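Local atomic coordinates of ORF14 (PDB entry 2WPX), a protein that binds acetyl-CoA in the N-terminal half of a tandem GNAT fold and is probably an acyltransferase of the clavulanic acid biosynthesis pathway. Residues I101-W106 with A144-H149; G138-A143 with V329-E334; D60-R65 with R110-K115. One frame throughout, in Å; residues are numbered along the deposited sequence.

Overall arrangement
Contacts 1 and 2 both touch acetyl-CoA and share helix 138-145; their centres lie about 8 Å apart. Contact 1 brings the start of helix 101-115, which carries two of the amides (Gly102 and Arg103) that bind the pyrophosphate, against the end of helix 138-145, while contact 2 sets helix 138-145 on strand 323-334. The probable hydrogen bond from His149 N to Thr332 O, at 2.9 Å, joins them directly. Contact 3 uses the far part of helix 101-115, its centre about 13 Å from that of contact 1 and 17 Å from that of contact 2. It lies away from the cofactor, the side chain of Leu112 being about 13 Å from acetyl-CoA, yet Arg110 NE reaches Glu334 O of contact 2 at 3.0 Å.

Contact 1: I101-W106 with A144-H149; sequences IGRALW and AAMGAH. With ACO (acetyl coenzyme *a), chain C.
Arg103 and Trp106, one helical turn apart at the start of helix 101-115, both meet Met146. Just before them, Gly102 is the last glycine of the GNAT signature Arg/Gln-x-x-Gly-x-Gly/Ala, and its N donates to the pyrophosphate oxygen O5A of acetyl-CoA at 2.8 Å. Arg103 N donates in the same manner to O1A; this bond is modelled very short, so its exact length is doubtful. The aliphatic root of the Arg103 side chain runs across the thioether end of Met146, Arg103 CG lying 3.8 Å from Met146 CE as modelled, although the position of CE is doubtful. Beyond a bend at chi3, its guanidinium presents an edge to the ribose oxygen O3B.

Trp106 gives the larger interface. With CG anti to the backbone N (chi1 178°), it turns one face of its indole to Met146 CB. The evidence for a CH-pi contact is clear: Met146 CB stands 3.5 Å from the centroid of the five-membered ring and 10° off its normal. Met146 SD is 4.6 Å from that centroid but 30° off the normal, an oblique Met-aromatic contact. The doubt over Met146 CE arises here, since it approaches Trp106 CD1 more closely than carbons allow. At the indole edge, in the ring plane, a water donates to Met146 O (3.1 Å) and weakly accepts from Trp106 NE1 (3.3 Å). Elsewhere on the same ring system, Trp106 CZ3 lies 3.9 Å from the acetyl carbon CH3, which places this side chain in the acetyl end of the pocket.

Gly147, with positive phi, closes helix 138-145 in a Schellman motif and turns the chain into strand 149-162, where His149 pairs with Thr332. Trp106 thus lies among helix 138-145, Leu90 of strand 84-92 and Ala333 of strand 323-334.

Contact 2: G138-A143 with V329-E334; sequences GPAAFA and VFWTAE. With ACO (acetyl coenzyme *a), chain C.
The acetyl-CoA pocket has helix 138-145 as one wall, and in this contact Ala140 and Ala143 of that wall meet the indole of Trp331 on strand 323-334. Ala143 CB sits over one face, 3.9 Å from the centroid of the six-membered ring and 16° off its normal, which meets the geometry of a CH-pi contact. One turn earlier, Ala140 CB touches Trp331 CZ2 at 3.8 Å, while the carbonyl Ala140 O approaches Trp331 CH2 obliquely at 3.5 Å. With the bond from the backbone directed at the helix, chi1 of -70° sets Trp331 CG anti to the carbonyl carbon and lays the ring against Ala143.

Other residues of the same helix handle the cofactor. Phe142 lies with one ring face under the pantetheine methyl CEP, and its CD2 is 3.5 Å from C2P, next to the thioester sulfur. Pro139 CG approaches the amide oxygen O5P at 3.4 Å.

Strand 323-334, the last of the chain, is inserted between strands 120-127 and 149-162, pairing with Val125 on one side and Ser151 on the other.

No hydrogen bond crosses between helix and strand: the indole N-H is spent on Glu127 OE2, so dispersion and CH-pi contact hold the interface. Since Ala143 CB lies 3.8 Å from CH3 of acetyl-CoA, the indole stands behind a methyl that touches the acetyl group, giving that side of the pocket an apolar surface.

Contact 3: D60-R65 with R110-K115; sequences DDWVVR and RELARK
Leu112, Asp60 and Trp62 bury most of the surface here, with Leu112 of helix 101-115 wedged against the two strand residues. Asp60 and Trp62 alternate with Asp61 along strand 57-66, so both point their side chains at the helix while Asp61 turns away to a salt bridge with Arg75.

The two methyls of Leu112 divide the work. CD1 approaches the pyrrole part of the indole obliquely, 3.3 Å from Trp62 NE1 and 3.4 Å from Trp62 CD1. CD2 touches both partners, 3.8 Å from Trp62 NE1 and 3.9 Å from Asp60 OD2.

Asp60 brings its carboxylate to the edge of the indole, its CG being anti to the backbone N (chi1 -164°). Trp62 NE1 donates to Asp60 OD1 in a bond modelled at 2.5 Å, a length that is doubtful, and its direction is far from ideal: OD1 is met 38° out of the carboxylate plane, and it is also tilted from the indole plane. The bond links the ring to the residue two places earlier and limits its rotation. The other oxygen, OD2, accepts a hydrogen bond from His116 NE2 and faces Lys115 NZ at 3.8 Å, a long salt bridge. Such neighbours would be expected to favour the charged carboxylate although Asp60 is buried.

Strand and helix segments run nearly antiparallel, at 154°, with their axes 10.8 Å apart at closest approach. Leu112 extends over the adjoining strand 69-79, touching Leu74 and Leu76. Trp62 touches Phe10 and Pro12 of strand 9-12 and meets His108 of the helix edge-to-face. Helix 101-115 therefore runs along strands 57-66 and 69-79 of the N-terminal GNAT fold, with Trp62 bridging to strand 9-12.

Contact 1: I101-W106 with A144-H149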
loop_
_atom_site.group_PDB
_atom_site.type_symbol
_atom_site.label_atom_id
_atom_site.label_comp_id
_atom_site.label_asym_id
_atom_site.label_seq_id
_atom_site.Cartn_x
_atom_site.Cartn_y
_atom_site.Cartn_z
ATOM N N ILE A 101 23.321 11.992 1.750
ATOM C CA ILE A 101 22.941 10.774 2.456
ATOM C C ILE A 101 21.983 9.933 1.569
ATOM O O ILE A 101 22.148 8.727 1.389
ATOM C CB ILE A 101 22.280 11.084 3.845
ATOM C CG1 ILE A 101 23.231 11.868 4.742
ATOM C CG2 ILE A 101 21.813 9.765 4.531
ATOM C CD1 ILE A 101 22.596 12.362 6.086
ATOM N N GLY A 102 20.992 10.593 1.004
ATOM C CA GLY A 102 20.114 9.901 0.056
ATOM C C GLY A 102 20.922 9.305 -1.096
ATOM O O GLY A 102 20.710 8.129 -1.506
ATOM N N ARG A 103 21.844 10.097 -1.633
ATOM C CA ARG A 103 22.661 9.595 -2.715
ATOM C C ARG A 103 23.392 8.312 -2.313
ATOM O O ARG A 103 23.427 7.325 -3.055
ATOM C CB ARG A 103 23.708 10.631 -3.161
ATOM C CG ARG A 103 24.636 10.100 -4.242
ATOM C CD ARG A 103 25.578 11.205 -4.712
ATOM N NE ARG A 103 24.961 12.099 -5.692
ATOM C CZ ARG A 103 24.491 13.314 -5.428
ATOM N NH1 ARG A 103 24.569 13.828 -4.184
ATOM N NH2 ARG A 103 23.963 14.023 -6.426
ATOM N N ALA A 104 24.040 8.370 -1.165
ATOM C CA ALA A 104 24.745 7.226 -0.625
ATOM C C ALA A 104 23.761 6.030 -0.430
ATOM O O ALA A 104 24.129 4.892 -0.682
ATOM C CB ALA A 104 25.454 7.624 0.692
ATOM N N LEU A 105 22.512 6.302 -0.061
ATOM C CA LEU A 105 21.532 5.228 0.156
ATOM C C LEU A 105 21.181 4.534 -1.159
ATOM O O LEU A 105 21.093 3.334 -1.262
ATOM C CB LEU A 105 20.289 5.797 0.816
ATOM C CG LEU A 105 20.430 6.002 2.326
ATOM C CD1 LEU A 105 19.157 6.729 2.841
ATOM C CD2 LEU A 105 20.696 4.665 3.101
ATOM N N TRP A 106 21.052 5.345 -2.189
ATOM C CA TRP A 106 20.752 4.880 -3.488
ATOM C C TRP A 106 21.916 4.055 -4.045
ATOM O O TRP A 106 21.711 3.028 -4.737
ATOM C CB TRP A 106 20.536 6.103 -4.368
ATOM C CG TRP A 106 20.272 5.700 -5.721
ATOM C CD1 TRP A 106 21.165 5.629 -6.745
ATOM C CD2 TRP A 106 19.030 5.206 -6.228
ATOM N NE1 TRP A 106 20.534 5.186 -7.902
ATOM C CE2 TRP A 106 19.226 4.909 -7.600
ATOM C CE3 TRP A 106 17.749 5.031 -5.672
ATOM C CZ2 TRP A 106 18.208 4.418 -8.399
ATOM C CZ3 TRP A 106 16.734 4.531 -6.478
ATOM C CH2 TRP A 106 16.977 4.223 -7.822
ATOM N N ALA A 144 15.169 11.581 -10.395
ATOM C CA ALA A 144 15.845 11.975 -11.656
ATOM C C ALA A 144 17.345 12.133 -11.487
ATOM O O ALA A 144 18.131 11.785 -12.389
ATOM C CB ALA A 144 15.262 13.293 -12.260
ATOM N N ALA A 145 17.742 12.640 -10.322
ATOM C CA ALA A 145 19.134 12.954 -10.113
ATOM C C ALA A 145 19.938 11.677 -9.905
ATOM O O ALA A 145 21.106 11.653 -10.231
ATOM C CB ALA A 145 19.290 13.903 -8.962
ATOM N N MET A 146 19.313 10.636 -9.332
ATOM C CA MET A 146 19.925 9.300 -9.221
ATOM C C MET A 146 19.983 8.533 -10.542
ATOM O O MET A 146 20.582 7.453 -10.554
ATOM C CB MET A 146 19.149 8.396 -8.257
ATOM C CG MET A 146 19.085 8.927 -6.823
ATOM S SD MET A 146 20.585 9.837 -6.335
ATOM C CE MET A 146 21.735 8.635 -6.191
ATOM N N GLY A 147 19.367 9.055 -11.617
ATOM C CA GLY A 147 19.394 8.403 -12.928
ATOM C C GLY A 147 18.213 7.445 -13.185
ATOM O O GLY A 147 18.257 6.622 -14.093
ATOM N N ALA A 148 17.164 7.528 -12.372
ATOM C CA ALA A 148 15.947 6.748 -12.590
ATOM C C ALA A 148 15.096 7.537 -13.603
ATOM O O ALA A 148 15.320 8.746 -13.821
ATOM C CB ALA A 148 15.192 6.556 -11.276
ATOM N N HIS A 149 14.138 6.826 -14.224
ATOM C CA HIS A 149 13.166 7.424 -15.138
ATOM C C HIS A 149 11.745 6.985 -14.747
ATOM O O HIS A 149 11.531 5.952 -14.132
ATOM C CB HIS A 149 13.483 7.020 -16.589
ATOM C CG HIS A 149 14.898 7.268 -16.974
ATOM N ND1 HIS A 149 15.898 6.351 -16.741
ATOM C CD2 HIS A 149 15.491 8.335 -17.564
ATOM C CE1 HIS A 149 17.045 6.835 -17.190
ATOM N NE2 HIS A 149 16.826 8.039 -17.691
HETATM N N1A ACO C . 14.555 19.616 -4.157
HETATM C C2A ACO C . 15.209 19.628 -5.309
HETATM N N3A ACO C . 16.196 18.769 -5.627
HETATM C C4A ACO C . 16.540 17.813 -4.763
HETATM C C5A ACO C . 15.864 17.765 -3.555
HETATM C C6A ACO C . 14.865 18.680 -3.254
HETATM N N6A ACO C . 14.226 18.611 -2.090
HETATM N N7A ACO C . 16.376 16.763 -2.847
HETATM C C8A ACO C . 17.296 16.165 -3.599
HETATM N N9A ACO C . 17.404 16.798 -4.745
HETATM C C1B ACO C . 18.383 16.341 -5.754
HETATM C C2B ACO C . 19.587 17.253 -5.994
HETATM O O2B ACO C . 20.138 16.915 -7.261
HETATM C C3B ACO C . 20.518 16.770 -4.938
HETATM O O3B ACO C . 21.876 16.897 -5.308
HETATM P P3B ACO C . 22.656 18.195 -4.795
HETATM O O7A ACO C . 24.256 18.309 -5.105
HETATM O O8A ACO C . 21.765 19.451 -4.637
HETATM O O9A ACO C . 22.515 18.633 -6.227
HETATM C C4B ACO C . 20.340 15.243 -4.978
HETATM O O4B ACO C . 18.956 15.019 -5.349
HETATM C C5B ACO C . 20.721 15.334 -3.483
HETATM O O5B ACO C . 20.436 14.232 -2.875
HETATM P P1A ACO C . 20.963 13.971 -1.476
HETATM O O1A ACO C . 21.701 12.553 -1.577
HETATM O O2A ACO C . 21.731 15.072 -0.755
HETATM O O3A ACO C . 19.561 14.034 -0.790
HETATM P P2A ACO C . 18.832 13.630 0.536
HETATM O O4A ACO C . 18.298 15.015 1.045
HETATM O O5A ACO C . 19.664 12.995 1.589
HETATM O O6A ACO C . 17.525 12.862 -0.123
HETATM C CBP ACO C . 15.129 12.487 -0.320
HETATM C CCP ACO C . 16.418 12.157 0.460
HETATM C CDP ACO C . 15.974 13.293 -1.291
HETATM C CEP ACO C . 14.997 11.038 -0.615
HETATM C CAP ACO C . 14.582 13.113 0.989
HETATM O OAP ACO C . 13.793 14.192 0.603
HETATM C C9P ACO C . 13.632 12.140 1.722
HETATM O O9P ACO C . 14.065 11.340 2.540
HETATM N N8P ACO C . 12.328 12.375 1.568
HETATM C C7P ACO C . 11.289 11.526 2.181
HETATM C C6P ACO C . 11.509 10.139 1.590
HETATM C C5P ACO C . 11.273 10.030 0.092
HETATM O O5P ACO C . 10.398 10.655 -0.486
HETATM N N4P ACO C . 12.053 9.187 -0.512
HETATM C C3P ACO C . 11.812 8.831 -1.894
HETATM C C2P ACO C . 12.991 9.172 -2.778
HETATM S S1P ACO C . 12.398 8.613 -4.392
HETATM C C ACO C . 13.392 7.235 -4.576
HETATM O O ACO C . 13.942 6.768 -3.578
HETATM C CH3 ACO C . 13.572 6.703 -5.999
HETATM O O HOH W 1 21.123 4.484 -11.086
#

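Contact 2: G138-A143 with V329-E334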
loop_
_atom_site.group_PDB
_atom_site.type_symbol
_atom_site.label_atom_id
_atom_site.label_comp_id
_atom_site.label_asym_id
_atom_site.label_seq_id
_atom_site.Cartn_x
_atom_site.Cartn_y
_atom_site.Cartn_z
ATOM N N GLY A 138 10.796 17.394 -4.356
ATOM C CA GLY A 138 12.043 16.712 -3.939
ATOM C C GLY A 138 12.223 15.279 -4.409
ATOM O O GLY A 138 13.131 14.977 -5.175
ATOM N N PRO A 139 11.350 14.380 -3.972
ATOM C CA PRO A 139 11.535 12.967 -4.347
ATOM C C PRO A 139 11.768 12.741 -5.855
ATOM O O PRO A 139 12.693 12.031 -6.268
ATOM C CB PRO A 139 10.189 12.338 -3.936
ATOM C CG PRO A 139 9.752 13.134 -2.714
ATOM C CD PRO A 139 10.126 14.591 -3.160
ATOM N N ALA A 140 10.922 13.342 -6.678
ATOM C CA ALA A 140 11.049 13.191 -8.119
ATOM C C ALA A 140 12.346 13.850 -8.620
ATOM O O ALA A 140 13.028 13.302 -9.519
ATOM C CB ALA A 140 9.817 13.799 -8.826
ATOM N N ALA A 141 12.705 15.008 -8.044
ATOM C CA ALA A 141 13.965 15.661 -8.427
ATOM C C ALA A 141 15.184 14.806 -7.960
ATOM O O ALA A 141 16.180 14.653 -8.682
ATOM C CB ALA A 141 14.017 17.069 -7.861
ATOM N N PHE A 142 15.085 14.217 -6.780
ATOM C CA PHE A 142 16.050 13.194 -6.352
ATOM C C PHE A 142 16.071 11.987 -7.282
ATOM O O PHE A 142 17.126 11.645 -7.807
ATOM C CB PHE A 142 15.769 12.780 -4.895
ATOM C CG PHE A 142 16.607 11.631 -4.396
ATOM C CD1 PHE A 142 17.979 11.785 -4.127
ATOM C CD2 PHE A 142 16.014 10.408 -4.136
ATOM C CE1 PHE A 142 18.747 10.716 -3.663
ATOM C CE2 PHE A 142 16.768 9.335 -3.685
ATOM C CZ PHE A 142 18.128 9.484 -3.439
ATOM N N ALA A 143 14.916 11.390 -7.569
ATOM C CA ALA A 143 14.906 10.175 -8.368
ATOM C C ALA A 143 15.528 10.444 -9.766
ATOM O O ALA A 143 16.347 9.643 -10.246
ATOM C CB ALA A 143 13.489 9.576 -8.462
ATOM N N VAL A 329 3.715 7.769 -8.532
ATOM C CA VAL A 329 4.327 7.613 -9.848
ATOM C C VAL A 329 5.438 6.535 -9.836
ATOM O O VAL A 329 6.298 6.537 -8.939
ATOM C CB VAL A 329 4.935 8.935 -10.370
ATOM C CG1 VAL A 329 5.333 8.768 -11.828
ATOM C CG2 VAL A 329 4.014 10.077 -10.187
ATOM N N PHE A 330 5.406 5.619 -10.811
ATOM C CA PHE A 330 6.332 4.485 -10.827
ATOM C C PHE A 330 7.582 4.827 -11.577
ATOM O O PHE A 330 7.533 5.306 -12.731
ATOM C CB PHE A 330 5.653 3.218 -11.362
ATOM C CG PHE A 330 4.390 2.898 -10.625
ATOM C CD1 PHE A 330 4.432 2.428 -9.325
ATOM C CD2 PHE A 330 3.139 3.168 -11.193
ATOM C CE1 PHE A 330 3.227 2.198 -8.598
ATOM C CE2 PHE A 330 1.957 2.950 -10.479
ATOM C CZ PHE A 330 2.003 2.460 -9.190
ATOM N N TRP A 331 8.718 4.653 -10.906
ATOM C CA TRP A 331 10.003 4.966 -11.517
ATOM C C TRP A 331 10.845 3.718 -11.519
ATOM O O TRP A 331 10.639 2.820 -10.703
ATOM C CB TRP A 331 10.748 6.058 -10.744
ATOM C CG TRP A 331 10.211 7.547 -10.779
ATOM C CD1 TRP A 331 9.042 8.008 -10.292
ATOM C CD2 TRP A 331 10.897 8.686 -11.277
ATOM N NE1 TRP A 331 8.952 9.371 -10.417
ATOM C CE2 TRP A 331 10.072 9.813 -11.048
ATOM C CE3 TRP A 331 12.127 8.869 -11.927
ATOM C CZ2 TRP A 331 10.447 11.120 -11.409
ATOM C CZ3 TRP A 331 12.502 10.160 -12.284
ATOM C CH2 TRP A 331 11.653 11.270 -12.032
ATOM N N THR A 332 11.868 3.712 -12.358
ATOM C CA THR A 332 12.688 2.529 -12.551
ATOM C C THR A 332 14.110 2.963 -12.892
ATOM O O THR A 332 14.335 4.073 -13.447
ATOM C CB THR A 332 12.125 1.627 -13.705
ATOM O OG1 THR A 332 12.946 0.475 -13.838
ATOM C CG2 THR A 332 12.135 2.374 -15.090
ATOM N N ALA A 333 15.076 2.111 -12.580
ATOM C CA ALA A 333 16.483 2.479 -12.742
ATOM C C ALA A 333 17.316 1.236 -12.973
ATOM O O ALA A 333 16.981 0.170 -12.486
ATOM C CB ALA A 333 16.986 3.177 -11.510
ATOM N N GLU A 334 18.397 1.395 -13.732
ATOM C CA GLU A 334 19.415 0.351 -13.815
ATOM C C GLU A 334 20.210 0.165 -12.484
ATOM O O GLU A 334 20.629 1.124 -11.808
ATOM C CB GLU A 334 20.341 0.590 -15.019
ATOM C CG GLU A 334 19.662 0.387 -16.385
ATOM C CD GLU A 334 20.665 0.420 -17.546
ATOM O OE1 GLU A 334 21.058 1.511 -17.970
ATOM O OE2 GLU A 334 21.082 -0.644 -18.039
HETATM N N1A ACO C . 14.555 19.616 -4.157
HETATM C C2A ACO C . 15.209 19.628 -5.309
HETATM N N3A ACO C . 16.196 18.769 -5.627
HETATM C C4A ACO C . 16.540 17.813 -4.763
HETATM C C5A ACO C . 15.864 17.765 -3.555
HETATM C C6A ACO C . 14.865 18.680 -3.254
HETATM N N6A ACO C . 14.226 18.611 -2.090
HETATM N N7A ACO C . 16.376 16.763 -2.847
HETATM C C8A ACO C . 17.296 16.165 -3.599
HETATM N N9A ACO C . 17.404 16.798 -4.745
HETATM C C1B ACO C . 18.383 16.341 -5.754
HETATM C C2B ACO C . 19.587 17.253 -5.994
HETATM O O2B ACO C . 20.138 16.915 -7.261
HETATM C C3B ACO C . 20.518 16.770 -4.938
HETATM O O3B ACO C . 21.876 16.897 -5.308
HETATM P P3B ACO C . 22.656 18.195 -4.795
HETATM O O7A ACO C . 24.256 18.309 -5.105
HETATM O O8A ACO C . 21.765 19.451 -4.637
HETATM O O9A ACO C . 22.515 18.633 -6.227
HETATM C C4B ACO C . 20.340 15.243 -4.978
HETATM O O4B ACO C . 18.956 15.019 -5.349
HETATM C C5B ACO C . 20.721 15.334 -3.483
HETATM O O5B ACO C . 20.436 14.232 -2.875
HETATM P P1A ACO C . 20.963 13.971 -1.476
HETATM O O1A ACO C . 21.701 12.553 -1.577
HETATM O O2A ACO C . 21.731 15.072 -0.755
HETATM O O3A ACO C . 19.561 14.034 -0.790
HETATM P P2A ACO C . 18.832 13.630 0.536
HETATM O O4A ACO C . 18.298 15.015 1.045
HETATM O O5A ACO C . 19.664 12.995 1.589
HETATM O O6A ACO C . 17.525 12.862 -0.123
HETATM C CBP ACO C . 15.129 12.487 -0.320
HETATM C CCP ACO C . 16.418 12.157 0.460
HETATM C CDP ACO C . 15.974 13.293 -1.291
HETATM C CEP ACO C . 14.997 11.038 -0.615
HETATM C CAP ACO C . 14.582 13.113 0.989
HETATM O OAP ACO C . 13.793 14.192 0.603
HETATM C C9P ACO C . 13.632 12.140 1.722
HETATM O O9P ACO C . 14.065 11.340 2.540
HETATM N N8P ACO C . 12.328 12.375 1.568
HETATM C C7P ACO C . 11.289 11.526 2.181
HETATM C C6P ACO C . 11.509 10.139 1.590
HETATM C C5P ACO C . 11.273 10.030 0.092
HETATM O O5P ACO C . 10.398 10.655 -0.486
HETATM N N4P ACO C . 12.053 9.187 -0.512
HETATM C C3P ACO C . 11.812 8.831 -1.894
HETATM C C2P ACO C . 12.991 9.172 -2.778
HETATM S S1P ACO C . 12.398 8.613 -4.392
HETATM C C ACO C . 13.392 7.235 -4.576
HETATM O O ACO C . 13.942 6.768 -3.578
HETATM C CH3 ACO C . 13.572 6.703 -5.999
#

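Contact 3: D60-R65 with R110-K115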
loop_
_atom_site.group_PDB
_atom_site.type_symbol
_atom_site.label_atom_id
_atom_site.label_comp_id
_atom_site.label_asym_id
_atom_site.label_seq_id
_atom_site.Cartn_x
_atom_site.Cartn_y
_atom_site.Cartn_z
ATOM N N ASP A 60 15.585 -6.935 2.601
ATOM C CA ASP A 60 16.972 -6.639 2.871
ATOM C C ASP A 60 16.928 -5.185 3.463
ATOM O O ASP A 60 16.884 -4.175 2.712
ATOM C CB ASP A 60 17.769 -6.731 1.558
ATOM C CG ASP A 60 19.271 -6.826 1.779
ATOM O OD1 ASP A 60 19.741 -6.316 2.804
ATOM O OD2 ASP A 60 19.994 -7.404 0.933
ATOM N N ASP A 61 16.864 -5.081 4.785
ATOM C CA ASP A 61 16.593 -3.781 5.461
ATOM C C ASP A 61 17.841 -3.173 6.088
ATOM O O ASP A 61 18.602 -3.849 6.774
ATOM C CB ASP A 61 15.531 -3.971 6.539
ATOM C CG ASP A 61 14.231 -4.430 5.963
ATOM O OD1 ASP A 61 13.999 -4.044 4.798
ATOM O OD2 ASP A 61 13.464 -5.169 6.633
ATOM N N TRP A 62 18.066 -1.896 5.848
ATOM C CA TRP A 62 19.240 -1.246 6.394
ATOM C C TRP A 62 18.936 0.109 7.024
ATOM O O TRP A 62 17.980 0.803 6.644
ATOM C CB TRP A 62 20.200 -1.024 5.260
ATOM C CG TRP A 62 20.738 -2.302 4.720
ATOM C CD1 TRP A 62 20.124 -3.181 3.857
ATOM C CD2 TRP A 62 22.009 -2.839 5.011
ATOM N NE1 TRP A 62 20.966 -4.239 3.581
ATOM C CE2 TRP A 62 22.129 -4.062 4.286
ATOM C CE3 TRP A 62 23.090 -2.396 5.793
ATOM C CZ2 TRP A 62 23.273 -4.858 4.348
ATOM C CZ3 TRP A 62 24.233 -3.172 5.838
ATOM C CH2 TRP A 62 24.312 -4.400 5.127
ATOM N N VAL A 63 19.759 0.497 7.989
ATOM C CA VAL A 63 19.835 1.890 8.374
ATOM C C VAL A 63 21.200 2.478 8.095
ATOM O O VAL A 63 22.194 1.754 7.889
ATOM C CB VAL A 63 19.432 2.134 9.862
ATOM C CG1 VAL A 63 17.967 1.837 10.076
ATOM C CG2 VAL A 63 20.337 1.353 10.805
ATOM N N VAL A 64 21.270 3.807 8.104
ATOM C CA VAL A 64 22.581 4.449 7.991
ATOM C C VAL A 64 22.820 5.343 9.221
ATOM O O VAL A 64 21.918 6.049 9.676
ATOM C CB VAL A 64 22.811 5.151 6.639
ATOM C CG1 VAL A 64 21.925 6.379 6.478
ATOM C CG2 VAL A 64 24.301 5.494 6.494
ATOM N N ARG A 65 24.011 5.246 9.790
ATOM C CA ARG A 65 24.326 5.995 10.982
ATOM C C ARG A 65 25.403 7.051 10.770
ATOM O O ARG A 65 26.327 6.919 9.946
ATOM C CB ARG A 65 24.729 5.043 12.110
ATOM C CG ARG A 65 23.582 4.108 12.498
ATOM C CD ARG A 65 23.777 3.546 13.879
ATOM N NE ARG A 65 25.058 2.849 13.943
ATOM C CZ ARG A 65 25.247 1.700 14.578
ATOM N NH1 ARG A 65 24.242 1.071 15.206
ATOM N NH2 ARG A 65 26.443 1.156 14.543
ATOM N N ARG A 110 21.596 0.134 -5.280
ATOM C CA ARG A 110 22.127 -0.522 -6.475
ATOM C C ARG A 110 23.104 -1.654 -6.220
ATOM O O ARG A 110 23.054 -2.697 -6.918
ATOM C CB ARG A 110 22.697 0.518 -7.452
ATOM C CG ARG A 110 21.556 1.457 -7.821
ATOM C CD ARG A 110 21.980 2.606 -8.652
ATOM N NE ARG A 110 22.679 2.179 -9.839
ATOM C CZ ARG A 110 24.002 2.204 -9.935
ATOM N NH1 ARG A 110 24.699 2.631 -8.899
ATOM N NH2 ARG A 110 24.622 1.825 -11.049
ATOM N N GLU A 111 23.952 -1.476 -5.213
ATOM C CA GLU A 111 24.825 -2.551 -4.745
ATOM C C GLU A 111 24.049 -3.797 -4.178
ATOM O O GLU A 111 24.397 -4.953 -4.493
ATOM C CB GLU A 111 25.757 -1.988 -3.681
ATOM C CG GLU A 111 26.861 -2.906 -3.250
ATOM C CD GLU A 111 27.999 -2.115 -2.596
ATOM O OE1 GLU A 111 27.831 -1.669 -1.427
ATOM O OE2 GLU A 111 29.067 -1.947 -3.251
ATOM N N LEU A 112 23.010 -3.553 -3.366
ATOM C CA LEU A 112 22.187 -4.652 -2.787
ATOM C C LEU A 112 21.408 -5.362 -3.903
ATOM O O LEU A 112 21.384 -6.583 -3.962
ATOM C CB LEU A 112 21.218 -4.129 -1.734
ATOM C CG LEU A 112 21.842 -3.655 -0.416
ATOM C CD1 LEU A 112 20.708 -3.099 0.499
ATOM C CD2 LEU A 112 22.741 -4.769 0.306
ATOM N N ALA A 113 20.879 -4.594 -4.848
ATOM C CA ALA A 113 20.186 -5.194 -5.993
ATOM C C ALA A 113 21.109 -6.094 -6.769
ATOM O O ALA A 113 20.711 -7.180 -7.199
ATOM C CB ALA A 113 19.608 -4.154 -6.897
ATOM N N ARG A 114 22.333 -5.634 -6.946
ATOM C CA ARG A 114 23.332 -6.365 -7.678
ATOM C C ARG A 114 23.745 -7.642 -6.915
ATOM O O ARG A 114 23.957 -8.699 -7.494
ATOM C CB ARG A 114 24.533 -5.457 -7.940
ATOM C CG ARG A 114 24.634 -5.039 -9.355
ATOM C CD ARG A 114 25.429 -3.775 -9.643
ATOM N NE ARG A 114 26.384 -3.364 -8.630
ATOM C CZ ARG A 114 26.576 -2.080 -8.287
ATOM N NH1 ARG A 114 25.873 -1.125 -8.871
ATOM N NH2 ARG A 114 27.456 -1.741 -7.361
ATOM N N LYS A 115 23.841 -7.551 -5.600
ATOM C CA LYS A 115 24.210 -8.721 -4.797
ATOM C C LYS A 115 23.134 -9.834 -4.940
ATOM O O LYS A 115 23.439 -11.025 -4.933
ATOM C CB LYS A 115 24.388 -8.284 -3.338
ATOM C CG LYS A 115 24.598 -9.404 -2.409
ATOM C CD LYS A 115 24.680 -8.903 -0.991
ATOM C CE LYS A 115 23.310 -8.622 -0.455
ATOM N NZ LYS A 115 23.430 -9.010 0.984
#